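Local coordinates for major Capsid Protein VP1 (Chimpanzee polyomavirus Bob, PDB 6Y9I) that forms pentamers that build the outer shell of the polyomavirus capsid and probably binds glycan receptors on host cells, at residues E47-A52 / S61-Q66; N57-I62 / T153-A158; I159-I164 / D194-I199. All blocks are in the same frame, centred on the assembly; numbering follows the deposited sequence.

Contact 1: E47-A52 / S61-Q66; sequences EVIHHA and SIQMPQ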
loop_
_atom_site.group_PDB
_atom_site.type_symbol
_atom_site.label_atom_id
_atom_site.label_comp_id
_atom_site.label_asym_id
_atom_site.label_seq_id
_atom_site.Cartn_x
_atom_site.Cartn_y
_atom_site.Cartn_z
ATOM N N GLU A 47 -10.072 10.170 27.855
ATOM C CA GLU A 47 -11.094 9.535 28.710
ATOM C C GLU A 47 -11.841 8.514 27.849
ATOM O O GLU A 47 -11.822 8.629 26.612
ATOM C CB GLU A 47 -12.051 10.567 29.298
ATOM C CG GLU A 47 -13.143 9.970 30.151
ATOM C CD GLU A 47 -12.607 9.224 31.355
ATOM O OE1 GLU A 47 -12.593 9.831 32.433
ATOM O OE2 GLU A 47 -12.211 8.051 31.214
ATOM N N VAL A 48 -12.502 7.557 28.490
ATOM C CA VAL A 48 -13.287 6.508 27.786
ATOM C C VAL A 48 -14.410 7.174 26.975
ATOM O O VAL A 48 -14.997 8.147 27.468
ATOM C CB VAL A 48 -13.815 5.481 28.796
ATOM C CG1 VAL A 48 -14.636 4.430 28.096
ATOM C CG2 VAL A 48 -12.695 4.836 29.587
ATOM N N ILE A 49 -14.703 6.647 25.785
ATOM C CA ILE A 49 -15.794 7.119 24.887
ATOM C C ILE A 49 -16.748 5.964 24.584
ATOM O O ILE A 49 -16.300 4.853 24.163
ATOM C CB ILE A 49 -15.226 7.721 23.597
ATOM C CG1 ILE A 49 -14.163 8.784 23.867
ATOM C CG2 ILE A 49 -16.345 8.270 22.745
ATOM C CD1 ILE A 49 -13.166 8.910 22.760
ATOM N N HIS A 50 -18.034 6.243 24.740
ATOM C CA HIS A 50 -19.165 5.332 24.443
ATOM C C HIS A 50 -19.973 5.940 23.300
ATOM O O HIS A 50 -19.941 7.163 23.153
ATOM C CB HIS A 50 -20.040 5.137 25.685
ATOM C CG HIS A 50 -19.279 4.970 26.952
ATOM N ND1 HIS A 50 -18.766 6.053 27.645
ATOM C CD2 HIS A 50 -18.978 3.869 27.681
ATOM C CE1 HIS A 50 -18.162 5.617 28.747
ATOM N NE2 HIS A 50 -18.274 4.273 28.787
ATOM N N HIS A 51 -20.695 5.109 22.555
ATOM C CA HIS A 51 -21.418 5.473 21.314
ATOM C C HIS A 51 -22.409 6.628 21.532
ATOM O O HIS A 51 -22.602 7.369 20.577
ATOM C CB HIS A 51 -22.113 4.248 20.729
ATOM C CG HIS A 51 -23.194 3.703 21.598
ATOM N ND1 HIS A 51 -22.921 2.839 22.648
ATOM C CD2 HIS A 51 -24.530 3.877 21.569
ATOM C CE1 HIS A 51 -24.066 2.520 23.244
ATOM N NE2 HIS A 51 -25.057 3.147 22.605
ATOM N N ALA A 52 -23.038 6.754 22.704
ATOM C CA ALA A 52 -24.115 7.741 22.964
ATOM C C ALA A 52 -23.566 8.950 23.742
ATOM O O ALA A 52 -24.367 9.815 24.137
ATOM C CB ALA A 52 -25.257 7.087 23.703
ATOM N N SER A 61 -14.230 17.555 27.328
ATOM C CA SER A 61 -12.934 17.906 26.694
ATOM C C SER A 61 -11.960 16.735 26.823
ATOM O O SER A 61 -11.189 16.511 25.869
ATOM C CB SER A 61 -12.374 19.184 27.285
ATOM O OG SER A 61 -13.140 20.284 26.806
ATOM N N ILE A 62 -12.015 15.993 27.942
ATOM C CA ILE A 62 -11.058 14.885 28.236
ATOM C C ILE A 62 -11.352 13.675 27.312
ATOM O O ILE A 62 -10.456 12.810 27.226
ATOM C CB ILE A 62 -11.023 14.524 29.737
ATOM C CG1 ILE A 62 -12.402 14.143 30.281
ATOM C CG2 ILE A 62 -10.392 15.646 30.564
ATOM C CD1 ILE A 62 -12.387 13.477 31.649
ATOM N N GLN A 63 -12.482 13.659 26.572
ATOM C CA GLN A 63 -12.850 12.598 25.581
ATOM C C GLN A 63 -12.509 13.013 24.146
ATOM O O GLN A 63 -12.906 12.248 23.209
ATOM C CB GLN A 63 -14.352 12.285 25.621
ATOM C CG GLN A 63 -14.821 11.761 26.959
ATOM C CD GLN A 63 -16.317 11.595 26.976
ATOM O OE1 GLN A 63 -17.061 12.571 27.037
ATOM N NE2 GLN A 63 -16.762 10.359 26.850
ATOM N N MET A 64 -11.868 14.172 23.948
ATOM C CA MET A 64 -11.678 14.764 22.594
ATOM C C MET A 64 -10.197 15.055 22.397
ATOM O O MET A 64 -9.631 15.966 23.019
ATOM C CB MET A 64 -12.491 16.037 22.420
ATOM C CG MET A 64 -13.958 15.848 22.728
ATOM S SD MET A 64 -14.872 17.372 22.422
ATOM C CE MET A 64 -15.019 17.279 20.645
ATOM N N PRO A 65 -9.485 14.200 21.626
ATOM C CA PRO A 65 -8.078 14.463 21.328
ATOM C C PRO A 65 -7.929 15.839 20.679
ATOM O O PRO A 65 -8.779 16.258 19.881
ATOM C CB PRO A 65 -7.678 13.285 20.427
ATOM C CG PRO A 65 -8.654 12.185 20.811
ATOM C CD PRO A 65 -9.945 12.902 21.110
ATOM N N GLN A 66 -6.845 16.513 21.038
ATOM C CA GLN A 66 -6.586 17.930 20.703
ATOM C C GLN A 66 -5.215 18.059 20.035
ATOM O O GLN A 66 -4.347 17.207 20.247
ATOM C CB GLN A 66 -6.633 18.771 21.984
ATOM C CG GLN A 66 -8.020 18.843 22.630
ATOM C CD GLN A 66 -8.000 18.726 24.148
ATOM O OE1 GLN A 66 -7.062 19.183 24.820
ATOM N NE2 GLN A 66 -9.039 18.103 24.704
#
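The two flat groups here, the amide of Gln63 and the carboxylate of Glu47, stand 77° apart and are engaged through their polar atoms. Val48 O lies close to the amide plane of Gln63 and receives NE2 on a lone pair, 2.9 Å from Gln63 NE2 to Val48 O. In Glu47 the acid is turned back on its own segment: OE2 takes Val48 N at 2.8 Å through its anti lone pair, while OE1 forms a salt bridge with Lys39. That fold-back follows from the torsions, with CG anti to the backbone N (chi1 178°) and a bend at chi2. The aliphatic part of the same side chain faces 61-66. Its CB touches Ile62 CG1 at 3.7 Å, the two side chains lying side by side, and also packs on Gln63 CG at 3.8 Å, which crosses obliquely. Ile49 brings CD1 to within 3.4 Å of Gln63 O, and its CG1 lies near Gln63 CB. The backbones are joined by Glu47 N to Ile62 O, 2.7 Å and nearly straight at 172°, although the donor sits above the carbonyl plane. Both segments belong to the long loop between strands 8-26 and 68-73 of the VP1 jelly roll, and residues 61-63 form a short 3-10 turn within it. Gln63 NE2 has a second acceptor in Asp53 OD2, and Gln63 OE1 takes Leu60 N. The chemistry implies that the buried amide is fixed in rotation by bonds at both its ends, with the nearby carboxylate of Asp53 probably polarising its N-H groups.

Contact 2: N57-I62 / T153-A158; sequences NNLLSI and TKYASA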
loop_
_atom_site.group_PDB
_atom_site.type_symbol
_atom_site.label_atom_id
_atom_site.label_comp_id
_atom_site.label_asym_id
_atom_site.label_seq_id
_atom_site.Cartn_x
_atom_site.Cartn_y
_atom_site.Cartn_z
ATOM N N ASN A 57 -25.605 12.442 27.075
ATOM C CA ASN A 57 -24.814 13.240 28.051
ATOM C C ASN A 57 -24.024 14.266 27.240
ATOM O O ASN A 57 -24.107 14.238 25.999
ATOM C CB ASN A 57 -23.872 12.366 28.896
ATOM C CG ASN A 57 -22.920 11.568 28.018
ATOM O OD1 ASN A 57 -22.307 12.125 27.091
ATOM N ND2 ASN A 57 -22.884 10.266 28.227
ATOM N N ASN A 58 -23.298 15.136 27.919
ATOM C CA ASN A 58 -22.419 16.136 27.282
ATOM C C ASN A 58 -21.059 15.491 27.071
ATOM O O ASN A 58 -20.529 14.948 28.018
ATOM C CB ASN A 58 -22.236 17.386 28.135
ATOM C CG ASN A 58 -23.516 18.173 28.271
ATOM O OD1 ASN A 58 -24.281 18.262 27.317
ATOM N ND2 ASN A 58 -23.744 18.727 29.452
ATOM N N LEU A 59 -20.515 15.599 25.868
ATOM C CA LEU A 59 -19.138 15.135 25.558
ATOM C C LEU A 59 -18.153 16.053 26.287
ATOM O O LEU A 59 -18.294 17.275 26.159
ATOM C CB LEU A 59 -18.956 15.181 24.044
ATOM C CG LEU A 59 -17.793 14.370 23.487
ATOM C CD1 LEU A 59 -18.075 12.879 23.588
ATOM C CD2 LEU A 59 -17.527 14.766 22.048
ATOM N N LEU A 60 -17.218 15.480 27.049
ATOM C CA LEU A 60 -16.222 16.243 27.835
ATOM C C LEU A 60 -14.956 16.489 27.006
ATOM O O LEU A 60 -14.611 15.635 26.157
ATOM C CB LEU A 60 -15.860 15.441 29.079
ATOM C CG LEU A 60 -17.022 14.985 29.938
ATOM C CD1 LEU A 60 -16.528 14.037 31.025
ATOM C CD2 LEU A 60 -17.723 16.190 30.543
ATOM N N SER A 61 -14.230 17.555 27.328
ATOM C CA SER A 61 -12.934 17.906 26.694
ATOM C C SER A 61 -11.960 16.735 26.823
ATOM O O SER A 61 -11.189 16.511 25.869
ATOM C CB SER A 61 -12.374 19.184 27.285
ATOM O OG SER A 61 -13.140 20.284 26.806
ATOM N N ILE A 62 -12.015 15.993 27.942
ATOM C CA ILE A 62 -11.058 14.885 28.236
ATOM C C ILE A 62 -11.352 13.675 27.312
ATOM O O ILE A 62 -10.456 12.810 27.226
ATOM C CB ILE A 62 -11.023 14.524 29.737
ATOM C CG1 ILE A 62 -12.402 14.143 30.281
ATOM C CG2 ILE A 62 -10.392 15.646 30.564
ATOM C CD1 ILE A 62 -12.387 13.477 31.649
ATOM N N THR A 153 -24.186 17.587 18.289
ATOM C CA THR A 153 -23.452 16.934 19.395
ATOM C C THR A 153 -23.557 17.857 20.593
ATOM O O THR A 153 -23.327 19.074 20.400
ATOM C CB THR A 153 -21.965 16.718 19.096
ATOM O OG1 THR A 153 -21.908 15.843 17.983
ATOM C CG2 THR A 153 -21.215 16.106 20.257
ATOM N N LYS A 154 -23.824 17.295 21.767
ATOM C CA LYS A 154 -23.884 18.064 23.036
ATOM C C LYS A 154 -22.481 18.104 23.630
ATOM O O LYS A 154 -21.936 17.020 23.962
ATOM C CB LYS A 154 -24.883 17.431 23.998
ATOM C CG LYS A 154 -26.319 17.480 23.505
ATOM C CD LYS A 154 -27.293 16.885 24.481
ATOM C CE LYS A 154 -28.681 16.743 23.889
ATOM N NZ LYS A 154 -28.768 15.580 22.966
ATOM N N TYR A 155 -21.928 19.308 23.786
ATOM C CA TYR A 155 -20.616 19.523 24.428
ATOM C C TYR A 155 -20.800 20.131 25.811
ATOM O O TYR A 155 -21.549 21.083 25.935
ATOM C CB TYR A 155 -19.725 20.424 23.580
ATOM C CG TYR A 155 -19.393 19.843 22.237
ATOM C CD1 TYR A 155 -18.524 18.775 22.130
ATOM C CD2 TYR A 155 -19.934 20.369 21.076
ATOM C CE1 TYR A 155 -18.210 18.232 20.899
ATOM C CE2 TYR A 155 -19.628 19.837 19.833
ATOM C CZ TYR A 155 -18.747 18.772 19.743
ATOM O OH TYR A 155 -18.459 18.205 18.538
ATOM N N ALA A 156 -20.071 19.589 26.786
ATOM C CA ALA A 156 -19.906 20.153 28.140
ATOM C C ALA A 156 -19.335 21.558 28.010
ATOM O O ALA A 156 -18.498 21.799 27.134
ATOM C CB ALA A 156 -19.023 19.279 28.991
ATOM N N SER A 157 -19.835 22.466 28.834
ATOM C CA SER A 157 -19.463 23.898 28.834
ATOM C C SER A 157 -18.816 24.205 30.186
ATOM O O SER A 157 -19.320 23.700 31.206
ATOM C CB SER A 157 -20.685 24.728 28.567
ATOM O OG SER A 157 -20.322 26.051 28.244
ATOM N N ALA A 158 -17.712 24.946 30.194
ATOM C CA ALA A 158 -17.046 25.409 31.426
ATOM C C ALA A 158 -16.517 26.822 31.195
ATOM O O ALA A 158 -16.340 27.235 30.023
ATOM C CB ALA A 158 -15.939 24.468 31.830
#
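Leu59 and Tyr155 form a single beta bridge, CA to CA 4.8 Å, in which Leu59 N donates to Lys154 O at 2.8 Å and Leu59 O accepts Ala156 N at 3.0 Å. This is the pairing of a parallel bridge, but the segments run 65° apart, and the bridge does not grow into a sheet. It ties the loop before strand 68-73 to the loop between strand 142-146 and helix 166-170, one of the excursions from the VP1 jelly roll. The first bond is nearly straight (170°) and lies in the carbonyl plane; in the second the donor stands above the plane of Leu59 C=O. Leu59, with CG anti to the backbone N (chi1 -162°), runs alongside Tyr155, its CD2 reaching CE1 of the ring obliquely at 3.7 Å. Thr153 CG2 covers one face of that ring, offset toward the rim, while the phenol oxygen bonds to Glu148 and the ring stacks with His165. Asn58 crosses Lys154 at about a right angle, OD1 beside CB, while the lysine amine leaves to bond with Tyr55 O. On the exposed flank, Leu60 bends back so that its CD2 rests 3.7 Å from Ala156 CB.

Contact 3: I159-I164 / D194-I199; sequences IPPKTI and DGFYPI
Phe196 carries this contact, in which two irregular loops outside the VP1 jelly roll sandwich meet. Segment 159-164 leads into helix 166-170; segment 194-199 joins two strands of a small three-stranded antiparallel sheet, 188-191 and 202-204. From CB, the CG lies anti to the backbone N (chi1 -166°), which lays the ring along 161-164. On one side CD1 meets Lys162 O at 3.4 Å, and beyond it CE1 meets Pro161 O at 3.4 Å, the latter oxygen lying at the ring edge near its plane. On the other side CD2 and CE2 touch Ile164 CG2, CE2 at 3.5 Å. At the tip, CZ is 4.3 Å from Pro161 CG. Over one face ride Thr163 CA and Ile164 N, both offset toward the rim, the first 3.9 Å above the plane. The backbone reinforces this: Ile164 N donates to Phe196 O at 3.0 Å, nearly along the C=O axis. Thr163 places its methyl CG2 against Pro198 CG. One water lies between the two loops, within hydrogen-bonding distance of both Lys162 O and Gly195 O though it need not donate to both at once, 2.8 Å from its oxygen to Gly195 O.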
loop_
_atom_site.group_PDB
_atom_site.type_symbol
_atom_site.label_atom_id
_atom_site.label_comp_id
_atom_site.label_asym_id
_atom_site.label_seq_id
_atom_site.Cartn_x
_atom_site.Cartn_y
_atom_site.Cartn_z
ATOM N N ILE A 159 -16.298 27.527 32.294
ATOM C CA ILE A 159 -15.557 28.816 32.326
ATOM C C ILE A 159 -14.487 28.663 33.401
ATOM O O ILE A 159 -14.808 28.359 34.552
ATOM C CB ILE A 159 -16.532 29.985 32.545
ATOM C CG1 ILE A 159 -17.472 30.131 31.350
ATOM C CG2 ILE A 159 -15.787 31.279 32.839
ATOM C CD1 ILE A 159 -18.753 30.877 31.660
ATOM N N PRO A 160 -13.186 28.741 33.041
ATOM C CA PRO A 160 -12.753 29.007 31.663
ATOM C C PRO A 160 -13.004 27.797 30.763
ATOM O O PRO A 160 -13.168 26.682 31.266
ATOM C CB PRO A 160 -11.259 29.291 31.797
ATOM C CG PRO A 160 -10.846 28.486 33.022
ATOM C CD PRO A 160 -12.051 28.500 33.942
ATOM N N PRO A 161 -13.153 27.994 29.428
ATOM C CA PRO A 161 -13.363 26.881 28.504
ATOM C C PRO A 161 -12.138 25.952 28.504
ATOM O O PRO A 161 -11.035 26.442 28.611
ATOM C CB PRO A 161 -13.613 27.540 27.133
ATOM C CG PRO A 161 -13.083 28.964 27.271
ATOM C CD PRO A 161 -13.140 29.299 28.742
ATOM N N LYS A 162 -12.360 24.642 28.458
ATOM C CA LYS A 162 -11.278 23.616 28.372
ATOM C C LYS A 162 -10.949 23.320 26.899
ATOM O O LYS A 162 -9.829 22.859 26.621
ATOM C CB LYS A 162 -11.708 22.356 29.122
ATOM C CG LYS A 162 -11.909 22.570 30.615
ATOM C CD LYS A 162 -12.272 21.298 31.368
ATOM C CE LYS A 162 -12.263 21.479 32.874
ATOM N NZ LYS A 162 -13.324 22.422 33.305
ATOM N N THR A 163 -11.899 23.573 26.006
ATOM C CA THR A 163 -11.777 23.443 24.542
ATOM C C THR A 163 -12.664 24.485 23.896
ATOM O O THR A 163 -13.586 24.985 24.581
ATOM C CB THR A 163 -12.197 22.059 24.016
ATOM O OG1 THR A 163 -13.430 21.586 24.572
ATOM C CG2 THR A 163 -11.130 21.034 24.302
ATOM N N ILE A 164 -12.369 24.782 22.631
ATOM C CA ILE A 164 -13.190 25.664 21.776
ATOM C C ILE A 164 -13.770 24.805 20.661
ATOM O O ILE A 164 -13.055 23.944 20.126
ATOM C CB ILE A 164 -12.392 26.859 21.242
ATOM C CG1 ILE A 164 -13.274 27.798 20.424
ATOM C CG2 ILE A 164 -11.170 26.422 20.458
ATOM C CD1 ILE A 164 -12.837 29.239 20.510
ATOM N N ASP A 194 -2.224 25.127 23.343
ATOM C CA ASP A 194 -1.940 23.670 23.398
ATOM C C ASP A 194 -3.102 22.957 24.107
ATOM O O ASP A 194 -3.605 23.513 25.106
ATOM C CB ASP A 194 -0.629 23.467 24.139
ATOM C CG ASP A 194 -0.248 22.010 24.280
ATOM O OD1 ASP A 194 0.076 21.385 23.236
ATOM O OD2 ASP A 194 -0.282 21.519 25.423
ATOM N N GLY A 195 -3.498 21.768 23.641
ATOM C CA GLY A 195 -4.605 20.998 24.232
ATOM C C GLY A 195 -5.875 21.830 24.362
ATOM O O GLY A 195 -6.377 21.954 25.475
ATOM N N PHE A 196 -6.442 22.331 23.272
ATOM C CA PHE A 196 -7.586 23.278 23.328
ATOM C C PHE A 196 -8.506 23.120 22.106
ATOM O O PHE A 196 -9.710 23.361 22.190
ATOM C CB PHE A 196 -7.046 24.705 23.469
ATOM C CG PHE A 196 -8.087 25.720 23.861
ATOM C CD1 PHE A 196 -8.609 25.727 25.146
ATOM C CD2 PHE A 196 -8.534 26.668 22.949
ATOM C CE1 PHE A 196 -9.574 26.657 25.517
ATOM C CE2 PHE A 196 -9.514 27.582 23.312
ATOM C CZ PHE A 196 -10.029 27.583 24.594
ATOM N N TYR A 197 -7.937 22.779 20.957
ATOM C CA TYR A 197 -8.674 22.600 19.688
ATOM C C TYR A 197 -8.804 21.104 19.402
ATOM O O TYR A 197 -7.813 20.445 19.071
ATOM C CB TYR A 197 -7.932 23.335 18.574
ATOM C CG TYR A 197 -7.908 24.829 18.766
ATOM C CD1 TYR A 197 -6.928 25.447 19.520
ATOM C CD2 TYR A 197 -8.905 25.616 18.216
ATOM C CE1 TYR A 197 -6.895 26.823 19.688
ATOM C CE2 TYR A 197 -8.893 26.993 18.377
ATOM C CZ TYR A 197 -7.892 27.599 19.119
ATOM O OH TYR A 197 -7.924 28.952 19.277
ATOM N N PRO A 198 -10.009 20.511 19.532
ATOM C CA PRO A 198 -10.206 19.102 19.178
ATOM C C PRO A 198 -9.976 18.804 17.692
ATOM O O PRO A 198 -10.478 19.526 16.820
ATOM C CB PRO A 198 -11.665 18.819 19.530
ATOM C CG PRO A 198 -11.957 19.857 20.631
ATOM C CD PRO A 198 -11.204 21.087 20.169
ATOM N N ILE A 199 -9.279 17.698 17.448
ATOM C CA ILE A 199 -9.011 17.152 16.089
ATOM C C ILE A 199 -10.335 16.893 15.387
ATOM O O ILE A 199 -10.427 17.186 14.185
ATOM C CB ILE A 199 -8.130 15.895 16.243
ATOM C CG1 ILE A 199 -6.722 16.315 16.675
ATOM C CG2 ILE A 199 -8.124 15.023 14.994
ATOM C CD1 ILE A 199 -5.930 15.210 17.324
HETATM O O HOH W 1 -8.301 20.572 26.968
#

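Contact 1 lies wholly in the loop before strand 68-73, and contact 2 joins that loop to a second one; the two share Ser61 and Ile62, and Met64 of the first packs on Leu59 and Tyr155 of the second. Contact 1 is the most buried: three of its five touching residues are buried, and an amide does much of its polar work. Contact 2 lies farthest out, its centre about 20 Å from the chain centre, has three exposed residues and relies on paired backbone bonds. The centre of contact 3 lies about 13 Å from the chain centre, and an aromatic ring dominates it. Ser61 OG, hydrogen-bonded to Thr163 OG1 at 2.6 Å, links contact 3 to both others.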